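Local coordinates for protein aromatic-amino-acid:2-oxoglutarate transaminase (Candida albicans, PDB 6HND) that probably transfers amino groups from aromatic amino acids, and perhaps 2-aminoadipate, to 2-oxo acids with the help of pyridoxal 5'-phosphate, at residues Ala166-Ala174 against Phe191-Ala201; Leu468-Thr476 against Arg485-Tyr493. All blocks are in the same frame, centred on the assembly; numbering follows the deposited sequence.

Overall arrangement
Contact 1 and contact 2 illustrate how a class I aminotransferase builds one cofactor pocket from distant parts of its chain. Their centres lie about 21 Å apart. Contact 1 packs two helices beside the seven-stranded mixed sheet and holds the cofactor at one end; contact 2 pairs two strands of the separate four-stranded antiparallel sheet. The two converge on the pocket through Asn252, whose side chain is, between nearest atoms, about 4 Å from that of Phe191 in contact 1 and about 3 Å from that of Arg490 in contact 2. The side chain of Arg490 also comes within about 6 Å of the cofactor, nearest atoms again. The contacts also touch directly, Ser192 OG making a weak hydrogen bond to Asn474 O, and both reach the second subunit.

Contact 1: Ala166-Ala174 against Phe191-Ala201; sequences ASDGLNKAA and FSPFLRFSDNA. With PLP (pyridoxal-5'-phosphate), chain E.
Ser167 and Phe191 meet beside pyridoxal phosphate, where helix 166-174 begins with the phosphate-binding N-terminus known from the class I aminotransferase fold. The backbone N atoms of Ala166 and Ser167 give nearly straight hydrogen bonds to O2P and O1P, and Ser167 OG adds another to O1P; the amide end of the helix is likely to stabilise the negative phosphate. The same OG lies in the plane of the Phe191 ring, 3.5 Å from CE2. That ring lies with one face over the cofactor, its CE2 3.4 Å from PLP C6, and Pro193 CD covers the opposite face. Leu170 follows, turning CD1 to Phe191 CD2 (3.9 Å) and its CB to the edge of Phe194. Next, Asn171 CB sits over a face of Phe197 in a CH-pi contact, 4.2 Å from the ring centroid; the ring is a knob among Ser167, Leu170, Asn171 and Ala174. CG anti to the backbone N (chi1 -175°) lays the Asn171 amide along Phe197, OD1 3.4 Å from its CB. ND2 is hydrogen-bonded to Tyr365 OH, and OD1 accepts from a water that also donates to Phe197 O and accepts from Asn200 ND2. Ala174 closes the packing, its O 3.8 Å from Ala201 CB.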
loop_
_atom_site.group_PDB
_atom_site.type_symbol
_atom_site.label_atom_id
_atom_site.label_comp_id
_atom_site.label_asym_id
_atom_site.label_seq_id
_atom_site.Cartn_x
_atom_site.Cartn_y
_atom_site.Cartn_z
ATOM N N ALA B 166 7.571 -7.678 -0.105
ATOM C CA ALA B 166 8.144 -8.391 -1.258
ATOM C C ALA B 166 7.153 -8.410 -2.432
ATOM O O ALA B 166 7.567 -8.087 -3.564
ATOM C CB ALA B 166 8.551 -9.774 -0.840
ATOM N N SER B 167 5.902 -8.772 -2.172
ATOM C CA SER B 167 4.818 -8.871 -3.178
ATOM C C SER B 167 4.575 -7.501 -3.832
ATOM O O SER B 167 4.411 -7.431 -5.068
ATOM C CB SER B 167 3.580 -9.447 -2.541
ATOM O OG SER B 167 3.853 -10.745 -2.018
ATOM N N ASP B 168 4.611 -6.429 -3.046
ATOM C CA ASP B 168 4.603 -5.050 -3.576
ATOM C C ASP B 168 5.822 -4.786 -4.502
ATOM O O ASP B 168 5.626 -4.197 -5.621
ATOM C CB ASP B 168 4.578 -4.035 -2.433
ATOM C CG ASP B 168 4.298 -2.657 -2.989
ATOM O OD1 ASP B 168 3.360 -2.566 -3.805
ATOM O OD2 ASP B 168 5.040 -1.702 -2.637
ATOM N N GLY B 169 7.037 -5.133 -4.059
ATOM C CA GLY B 169 8.265 -5.043 -4.883
ATOM C C GLY B 169 8.155 -5.824 -6.193
ATOM O O GLY B 169 8.523 -5.285 -7.243
ATOM N N LEU B 170 7.639 -7.053 -6.135
ATOM C CA LEU B 170 7.456 -7.953 -7.306
ATOM C C LEU B 170 6.432 -7.388 -8.302
ATOM O O LEU B 170 6.610 -7.560 -9.521
ATOM C CB LEU B 170 7.001 -9.326 -6.807
ATOM C CG LEU B 170 8.028 -10.116 -5.997
ATOM C CD1 LEU B 170 7.386 -11.384 -5.465
ATOM C CD2 LEU B 170 9.262 -10.418 -6.832
ATOM N N ASN B 171 5.372 -6.759 -7.820
ATOM C CA ASN B 171 4.365 -6.121 -8.701
ATOM C C ASN B 171 4.991 -4.889 -9.364
ATOM O O ASN B 171 4.794 -4.686 -10.556
ATOM C CB ASN B 171 3.088 -5.784 -7.945
ATOM C CG ASN B 171 2.050 -5.243 -8.895
ATOM O OD1 ASN B 171 1.698 -5.960 -9.848
ATOM N ND2 ASN B 171 1.597 -4.006 -8.658
ATOM N N LYS B 172 5.749 -4.118 -8.602
ATOM C CA LYS B 172 6.504 -2.959 -9.112
ATOM C C LYS B 172 7.452 -3.426 -10.229
ATOM O O LYS B 172 7.552 -2.741 -11.253
ATOM C CB LYS B 172 7.202 -2.298 -7.926
ATOM C CG LYS B 172 6.291 -1.460 -7.025
ATOM C CD LYS B 172 6.960 -1.075 -5.691
ATOM C CE LYS B 172 6.407 0.207 -5.113
ATOM N NZ LYS B 172 4.956 0.125 -4.770
ATOM N N ALA B 173 8.129 -4.558 -10.047
ATOM C CA ALA B 173 9.134 -5.072 -10.991
ATOM C C ALA B 173 8.436 -5.621 -12.229
ATOM O O ALA B 173 8.926 -5.375 -13.321
ATOM C CB ALA B 173 9.939 -6.164 -10.341
ATOM N N ALA B 174 7.384 -6.417 -12.064
ATOM C CA ALA B 174 6.589 -6.923 -13.203
ATOM C C ALA B 174 6.108 -5.722 -14.026
ATOM O O ALA B 174 6.308 -5.717 -15.246
ATOM C CB ALA B 174 5.436 -7.755 -12.719
ATOM N N PHE B 191 6.854 -18.821 -6.075
ATOM C CA PHE B 191 5.936 -17.979 -5.283
ATOM C C PHE B 191 4.763 -17.603 -6.193
ATOM O O PHE B 191 4.834 -16.602 -6.922
ATOM C CB PHE B 191 6.728 -16.810 -4.694
ATOM C CG PHE B 191 5.920 -15.921 -3.794
ATOM C CD1 PHE B 191 5.406 -16.416 -2.613
ATOM C CD2 PHE B 191 5.661 -14.606 -4.139
ATOM C CE1 PHE B 191 4.645 -15.602 -1.792
ATOM C CE2 PHE B 191 4.900 -13.795 -3.313
ATOM C CZ PHE B 191 4.399 -14.297 -2.137
ATOM N N SER B 192 3.730 -18.443 -6.152
ATOM C CA SER B 192 2.431 -18.353 -6.889
ATOM C C SER B 192 1.911 -16.923 -7.034
ATOM O O SER B 192 1.474 -16.549 -8.112
ATOM C CB SER B 192 1.379 -19.227 -6.230
ATOM O OG SER B 192 1.662 -20.590 -6.488
ATOM N N PRO B 193 1.861 -16.081 -5.984
ATOM C CA PRO B 193 1.268 -14.767 -6.152
ATOM C C PRO B 193 1.976 -13.955 -7.254
ATOM O O PRO B 193 1.301 -13.162 -7.913
ATOM C CB PRO B 193 1.346 -14.180 -4.735
ATOM C CG PRO B 193 1.338 -15.400 -3.837
ATOM C CD PRO B 193 2.237 -16.346 -4.589
ATOM N N PHE B 194 3.263 -14.210 -7.511
ATOM C CA PHE B 194 4.001 -13.533 -8.608
ATOM C C PHE B 194 3.224 -13.588 -9.942
ATOM O O PHE B 194 3.204 -12.594 -10.726
ATOM C CB PHE B 194 5.383 -14.137 -8.809
ATOM C CG PHE B 194 6.123 -13.416 -9.886
ATOM C CD1 PHE B 194 6.707 -12.204 -9.615
ATOM C CD2 PHE B 194 6.114 -13.885 -11.184
ATOM C CE1 PHE B 194 7.305 -11.469 -10.621
ATOM C CE2 PHE B 194 6.726 -13.148 -12.192
ATOM C CZ PHE B 194 7.321 -11.942 -11.907
ATOM N N LEU B 195 2.615 -14.725 -10.248
ATOM C CA LEU B 195 1.881 -14.891 -11.521
ATOM C C LEU B 195 0.709 -13.903 -11.601
ATOM O O LEU B 195 0.310 -13.551 -12.730
ATOM C CB LEU B 195 1.426 -16.341 -11.645
ATOM C CG LEU B 195 2.568 -17.354 -11.629
ATOM C CD1 LEU B 195 2.016 -18.769 -11.535
ATOM C CD2 LEU B 195 3.483 -17.178 -12.837
ATOM N N ARG B 196 0.162 -13.448 -10.476
ATOM C CA ARG B 196 -0.916 -12.433 -10.514
ATOM C C ARG B 196 -0.337 -11.114 -11.055
ATOM O O ARG B 196 -1.009 -10.431 -11.866
ATOM C CB ARG B 196 -1.509 -12.265 -9.121
ATOM C CG ARG B 196 -2.266 -13.486 -8.622
ATOM C CD ARG B 196 -2.833 -13.159 -7.250
ATOM N NE ARG B 196 -3.980 -13.967 -6.843
ATOM C CZ ARG B 196 -5.269 -13.673 -7.065
ATOM N NH1 ARG B 196 -5.630 -12.574 -7.718
ATOM N NH2 ARG B 196 -6.202 -14.500 -6.615
ATOM N N PHE B 197 0.882 -10.770 -10.635
ATOM C CA PHE B 197 1.551 -9.497 -10.983
ATOM C C PHE B 197 2.006 -9.554 -12.441
ATOM O O PHE B 197 1.855 -8.546 -13.125
ATOM C CB PHE B 197 2.724 -9.220 -10.053
ATOM C CG PHE B 197 2.508 -9.566 -8.607
ATOM C CD1 PHE B 197 1.293 -9.305 -7.987
ATOM C CD2 PHE B 197 3.548 -10.101 -7.850
ATOM C CE1 PHE B 197 1.102 -9.613 -6.648
ATOM C CE2 PHE B 197 3.363 -10.384 -6.502
ATOM C CZ PHE B 197 2.138 -10.168 -5.915
ATOM N N SER B 198 2.533 -10.689 -12.903
ATOM C CA SER B 198 2.947 -10.838 -14.318
ATOM C C SER B 198 1.658 -10.812 -15.164
ATOM O O SER B 198 1.605 -10.021 -16.124
ATOM C CB SER B 198 3.850 -12.049 -14.567
ATOM O OG SER B 198 3.201 -13.270 -14.249
ATOM N N ASP B 199 0.620 -11.542 -14.758
ATOM C CA ASP B 199 -0.698 -11.536 -15.454
ATOM C C ASP B 199 -1.230 -10.087 -15.545
ATOM O O ASP B 199 -1.673 -9.671 -16.629
ATOM C CB ASP B 199 -1.709 -12.446 -14.760
ATOM C CG ASP B 199 -3.108 -12.245 -15.315
ATOM O OD1 ASP B 199 -3.367 -12.756 -16.433
ATOM O OD2 ASP B 199 -3.898 -11.510 -14.666
ATOM N N ASN B 200 -1.154 -9.326 -14.457
ATOM C CA ASN B 200 -1.552 -7.901 -14.415
ATOM C C ASN B 200 -0.799 -7.095 -15.476
ATOM O O ASN B 200 -1.343 -6.116 -15.939
ATOM C CB ASN B 200 -1.278 -7.284 -13.046
ATOM C CG ASN B 200 -1.969 -5.945 -12.867
ATOM O OD1 ASN B 200 -3.191 -5.839 -12.992
ATOM N ND2 ASN B 200 -1.195 -4.935 -12.530
ATOM N N ALA B 201 0.453 -7.427 -15.779
ATOM C CA ALA B 201 1.284 -6.606 -16.687
ATOM C C ALA B 201 0.991 -7.029 -18.122
ATOM O O ALA B 201 1.585 -6.416 -19.008
ATOM C CB ALA B 201 2.763 -6.730 -16.351
HETATM N N1 PLP E . 8.550 -14.030 -2.245
HETATM C C2 PLP E . 8.887 -15.139 -1.600
HETATM C C2A PLP E . 9.810 -16.077 -2.301
HETATM C C3 PLP E . 8.412 -15.390 -0.283
HETATM O O3 PLP E . 8.784 -16.541 0.355
HETATM C C4 PLP E . 7.549 -14.450 0.339
HETATM C C4A PLP E . 7.133 -14.663 1.745
HETATM C C5 PLP E . 7.227 -13.277 -0.377
HETATM C C6 PLP E . 7.733 -13.137 -1.647
HETATM C C5A PLP E . 6.249 -12.247 0.124
HETATM O O4P PLP E . 6.751 -11.363 1.162
HETATM P P PLP E . 5.825 -10.143 1.694
HETATM O O1P PLP E . 5.049 -9.616 0.494
HETATM O O2P PLP E . 6.881 -9.211 2.283
HETATM O O3P PLP E . 4.915 -10.719 2.731
HETATM O O HOH W 1 1.713 -5.643 -12.632
#

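Contact 2: Leu468-Thr476 against Arg485-Tyr493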
loop_
_atom_site.group_PDB
_atom_site.type_symbol
_atom_site.label_atom_id
_atom_site.label_comp_id
_atom_site.label_asym_id
_atom_site.label_seq_id
_atom_site.Cartn_x
_atom_site.Cartn_y
_atom_site.Cartn_z
ATOM N N LEU B 468 -0.324 -30.352 8.490
ATOM C CA LEU B 468 -0.635 -29.532 7.294
ATOM C C LEU B 468 0.663 -29.205 6.535
ATOM O O LEU B 468 1.647 -28.765 7.176
ATOM C CB LEU B 468 -1.358 -28.262 7.737
ATOM C CG LEU B 468 -2.634 -28.448 8.570
ATOM C CD1 LEU B 468 -3.272 -27.085 8.874
ATOM C CD2 LEU B 468 -3.637 -29.378 7.881
ATOM N N VAL B 469 0.655 -29.409 5.213
ATOM C CA VAL B 469 1.784 -29.088 4.295
ATOM C C VAL B 469 1.209 -28.525 2.995
ATOM O O VAL B 469 -0.011 -28.501 2.850
ATOM C CB VAL B 469 2.685 -30.310 4.023
ATOM C CG1 VAL B 469 3.301 -30.830 5.302
ATOM C CG2 VAL B 469 1.952 -31.417 3.288
ATOM N N VAL B 470 2.090 -28.054 2.103
ATOM C CA VAL B 470 1.739 -27.510 0.765
ATOM C C VAL B 470 2.263 -28.498 -0.258
ATOM O O VAL B 470 3.459 -28.733 -0.290
ATOM C CB VAL B 470 2.326 -26.108 0.560
ATOM C CG1 VAL B 470 2.015 -25.560 -0.826
ATOM C CG2 VAL B 470 1.806 -25.157 1.612
ATOM N N PRO B 471 1.399 -29.105 -1.102
ATOM C CA PRO B 471 1.861 -29.920 -2.221
ATOM C C PRO B 471 2.486 -29.039 -3.314
ATOM O O PRO B 471 2.021 -27.924 -3.530
ATOM C CB PRO B 471 0.565 -30.582 -2.717
ATOM C CG PRO B 471 -0.499 -29.573 -2.406
ATOM C CD PRO B 471 -0.065 -28.989 -1.082
ATOM N N GLY B 472 3.527 -29.550 -3.965
ATOM C CA GLY B 472 4.276 -28.834 -5.012
ATOM C C GLY B 472 3.401 -28.481 -6.199
ATOM O O GLY B 472 3.652 -27.433 -6.818
ATOM N N TYR B 473 2.379 -29.291 -6.494
ATOM C CA TYR B 473 1.464 -29.056 -7.637
ATOM C C TYR B 473 0.696 -27.738 -7.423
ATOM O O TYR B 473 0.324 -27.124 -8.425
ATOM C CB TYR B 473 0.571 -30.267 -7.926
ATOM C CG TYR B 473 -0.249 -30.776 -6.772
ATOM C CD1 TYR B 473 -1.355 -30.074 -6.310
ATOM C CD2 TYR B 473 0.043 -31.991 -6.179
ATOM C CE1 TYR B 473 -2.118 -30.546 -5.255
ATOM C CE2 TYR B 473 -0.733 -32.492 -5.147
ATOM C CZ TYR B 473 -1.815 -31.769 -4.688
ATOM O OH TYR B 473 -2.552 -32.251 -3.651
ATOM N N ASN B 474 0.544 -27.254 -6.191
ATOM C CA ASN B 474 -0.102 -25.940 -5.929
ATOM C C ASN B 474 0.853 -24.774 -6.235
ATOM O O ASN B 474 0.387 -23.608 -6.197
ATOM C CB ASN B 474 -0.641 -25.839 -4.506
ATOM C CG ASN B 474 -1.986 -26.519 -4.328
ATOM O OD1 ASN B 474 -2.596 -26.995 -5.290
ATOM N ND2 ASN B 474 -2.456 -26.553 -3.091
ATOM N N MET B 475 2.132 -25.007 -6.529
ATOM C CA MET B 475 3.079 -23.864 -6.632
ATOM C C MET B 475 3.748 -23.833 -8.003
ATOM O O MET B 475 4.894 -23.369 -8.095
ATOM C CB MET B 475 4.109 -23.944 -5.516
ATOM C CG MET B 475 3.497 -23.576 -4.175
ATOM S SD MET B 475 4.672 -23.824 -2.821
ATOM C CE MET B 475 4.995 -25.572 -3.043
ATOM N N THR B 476 2.994 -24.224 -9.025
ATOM C CA THR B 476 3.475 -24.422 -10.405
ATOM C C THR B 476 3.094 -23.217 -11.249
ATOM O O THR B 476 2.047 -22.629 -10.982
ATOM C CB THR B 476 2.922 -25.705 -11.034
ATOM O OG1 THR B 476 1.494 -25.688 -10.942
ATOM C CG2 THR B 476 3.485 -26.936 -10.358
ATOM N N ARG B 485 7.564 -33.792 -11.660
ATOM C CA ARG B 485 8.459 -33.353 -10.556
ATOM C C ARG B 485 7.643 -32.823 -9.373
ATOM O O ARG B 485 8.246 -32.238 -8.433
ATOM C CB ARG B 485 9.459 -32.353 -11.134
ATOM C CG ARG B 485 10.384 -33.005 -12.146
ATOM C CD ARG B 485 11.342 -32.032 -12.769
ATOM N NE ARG B 485 10.620 -31.072 -13.574
ATOM C CZ ARG B 485 10.028 -31.321 -14.731
ATOM N NH1 ARG B 485 10.053 -32.532 -15.264
ATOM N NH2 ARG B 485 9.388 -30.346 -15.352
ATOM N N SER B 486 6.332 -33.068 -9.375
ATOM C CA SER B 486 5.364 -32.521 -8.389
ATOM C C SER B 486 5.266 -33.449 -7.185
ATOM O O SER B 486 4.455 -33.137 -6.283
ATOM C CB SER B 486 4.018 -32.317 -9.007
ATOM O OG SER B 486 4.066 -31.224 -9.900
ATOM N N ASN B 487 6.081 -34.510 -7.159
ATOM C CA ASN B 487 6.052 -35.546 -6.084
ATOM C C ASN B 487 6.759 -35.031 -4.823
ATOM O O ASN B 487 7.679 -35.690 -4.326
ATOM C CB ASN B 487 6.641 -36.876 -6.569
ATOM C CG ASN B 487 8.072 -36.750 -7.060
ATOM O OD1 ASN B 487 8.430 -35.757 -7.712
ATOM N ND2 ASN B 487 8.890 -37.734 -6.706
ATOM N N PHE B 488 6.335 -33.897 -4.276
ATOM C CA PHE B 488 6.956 -33.382 -3.032
ATOM C C PHE B 488 5.963 -32.515 -2.280
ATOM O O PHE B 488 5.075 -31.951 -2.907
ATOM C CB PHE B 488 8.261 -32.622 -3.296
ATOM C CG PHE B 488 8.137 -31.308 -4.021
ATOM C CD1 PHE B 488 8.180 -31.254 -5.406
ATOM C CD2 PHE B 488 8.050 -30.118 -3.322
ATOM C CE1 PHE B 488 8.136 -30.031 -6.068
ATOM C CE2 PHE B 488 7.958 -28.901 -3.982
ATOM C CZ PHE B 488 7.989 -28.860 -5.353
ATOM N N PHE B 489 6.175 -32.401 -0.979
ATOM C CA PHE B 489 5.539 -31.380 -0.121
ATOM C C PHE B 489 6.604 -30.374 0.302
ATOM O O PHE B 489 7.745 -30.773 0.541
ATOM C CB PHE B 489 4.891 -32.031 1.093
ATOM C CG PHE B 489 3.828 -33.033 0.754
ATOM C CD1 PHE B 489 2.590 -32.615 0.281
ATOM C CD2 PHE B 489 4.049 -34.388 0.954
ATOM C CE1 PHE B 489 1.608 -33.543 -0.035
ATOM C CE2 PHE B 489 3.074 -35.319 0.608
ATOM C CZ PHE B 489 1.858 -34.894 0.119
ATOM N N ARG B 490 6.226 -29.094 0.356
ATOM C CA ARG B 490 7.060 -28.031 0.956
ATOM C C ARG B 490 6.740 -28.021 2.438
ATOM O O ARG B 490 5.533 -27.948 2.779
ATOM C CB ARG B 490 6.764 -26.646 0.369
ATOM C CG ARG B 490 7.704 -25.554 0.876
ATOM C CD ARG B 490 7.203 -24.169 0.516
ATOM N NE ARG B 490 6.106 -23.790 1.380
ATOM C CZ ARG B 490 5.446 -22.655 1.314
ATOM N NH1 ARG B 490 5.772 -21.749 0.412
ATOM N NH2 ARG B 490 4.449 -22.427 2.148
ATOM N N LEU B 491 7.782 -27.999 3.259
ATOM C CA LEU B 491 7.664 -27.943 4.737
ATOM C C LEU B 491 8.226 -26.614 5.194
ATOM O O LEU B 491 9.261 -26.219 4.637
ATOM C CB LEU B 491 8.454 -29.093 5.358
ATOM C CG LEU B 491 8.222 -30.469 4.730
ATOM C CD1 LEU B 491 9.148 -31.481 5.378
ATOM C CD2 LEU B 491 6.773 -30.891 4.884
ATOM N N CYS B 492 7.541 -25.952 6.126
ATOM C CA CYS B 492 8.021 -24.720 6.772
ATOM C C CYS B 492 8.103 -24.908 8.293
ATOM O O CYS B 492 7.064 -25.233 8.899
ATOM C CB CYS B 492 7.136 -23.533 6.422
ATOM S SG CYS B 492 7.720 -22.025 7.233
ATOM N N TYR B 493 9.293 -24.675 8.856
ATOM C CA TYR B 493 9.638 -24.830 10.301
ATOM C C TYR B 493 9.721 -23.447 10.967
ATOM O O TYR B 493 10.347 -23.300 12.026
ATOM C CB TYR B 493 10.944 -25.621 10.456
ATOM C CG TYR B 493 12.038 -25.175 9.527
ATOM C CD1 TYR B 493 12.822 -24.074 9.842
ATOM C CD2 TYR B 493 12.242 -25.788 8.304
ATOM C CE1 TYR B 493 13.813 -23.619 8.989
ATOM C CE2 TYR B 493 13.260 -25.374 7.453
ATOM C CZ TYR B 493 14.036 -24.282 7.796
ATOM O OH TYR B 493 14.996 -23.829 6.958
#
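Val470 and Arg490 run alongside each other in the same direction, across an antiparallel hydrogen-bonded pair at the outer strand, within this chain, of the four-stranded sheet that belongs to the small domain of the class I aminotransferase fold; Leu468 carries the sheet on into the second subunit. Val470 CG2 reaches NH2 of Arg490 at 3.8 Å. The arginine sets out with CG anti to the backbone N, then bends at chi3 (76°), which swings the guanidinium toward the cofactor pocket. Met475 crosses it at about a right angle, CE against Arg490 CB and SD 4.0 Å from Arg490 NH1. Asn252 OD1 bonds NH1, Ser42 O of the second subunit bonds NH2, and Phe438 supplies a cation-pi partner. This placement is consistent with the family arginine that receives the substrate alpha-carboxylate.

The face carrying Pro471 and Phe489 is lined, at this contact, by apolar groups. Val469 sends its two methyls different ways: CG2 obliquely onto the Phe489 ring, 3.3 Å from CD1, and CG1 alongside Leu491, tightly packed at 3.5 Å from CD2. Pro471 meets the same Phe489 ring, its CB 4.1 Å from CE1, and helix 451-465 covers this side through Leu462 and Met455.

In Phe488, the first residue of its strand, CG stands between the backbone N and the carbonyl carbon (chi1 68°), turning one ring face to Gly472 CA, 4.0 Å from the centroid in a CH-pi contact. The two segments are joined by Arg490 N to Val470 O and, with Gly472 opening the 3-10 turn, by Gly472 N to Phe488 O at 3.0 Å.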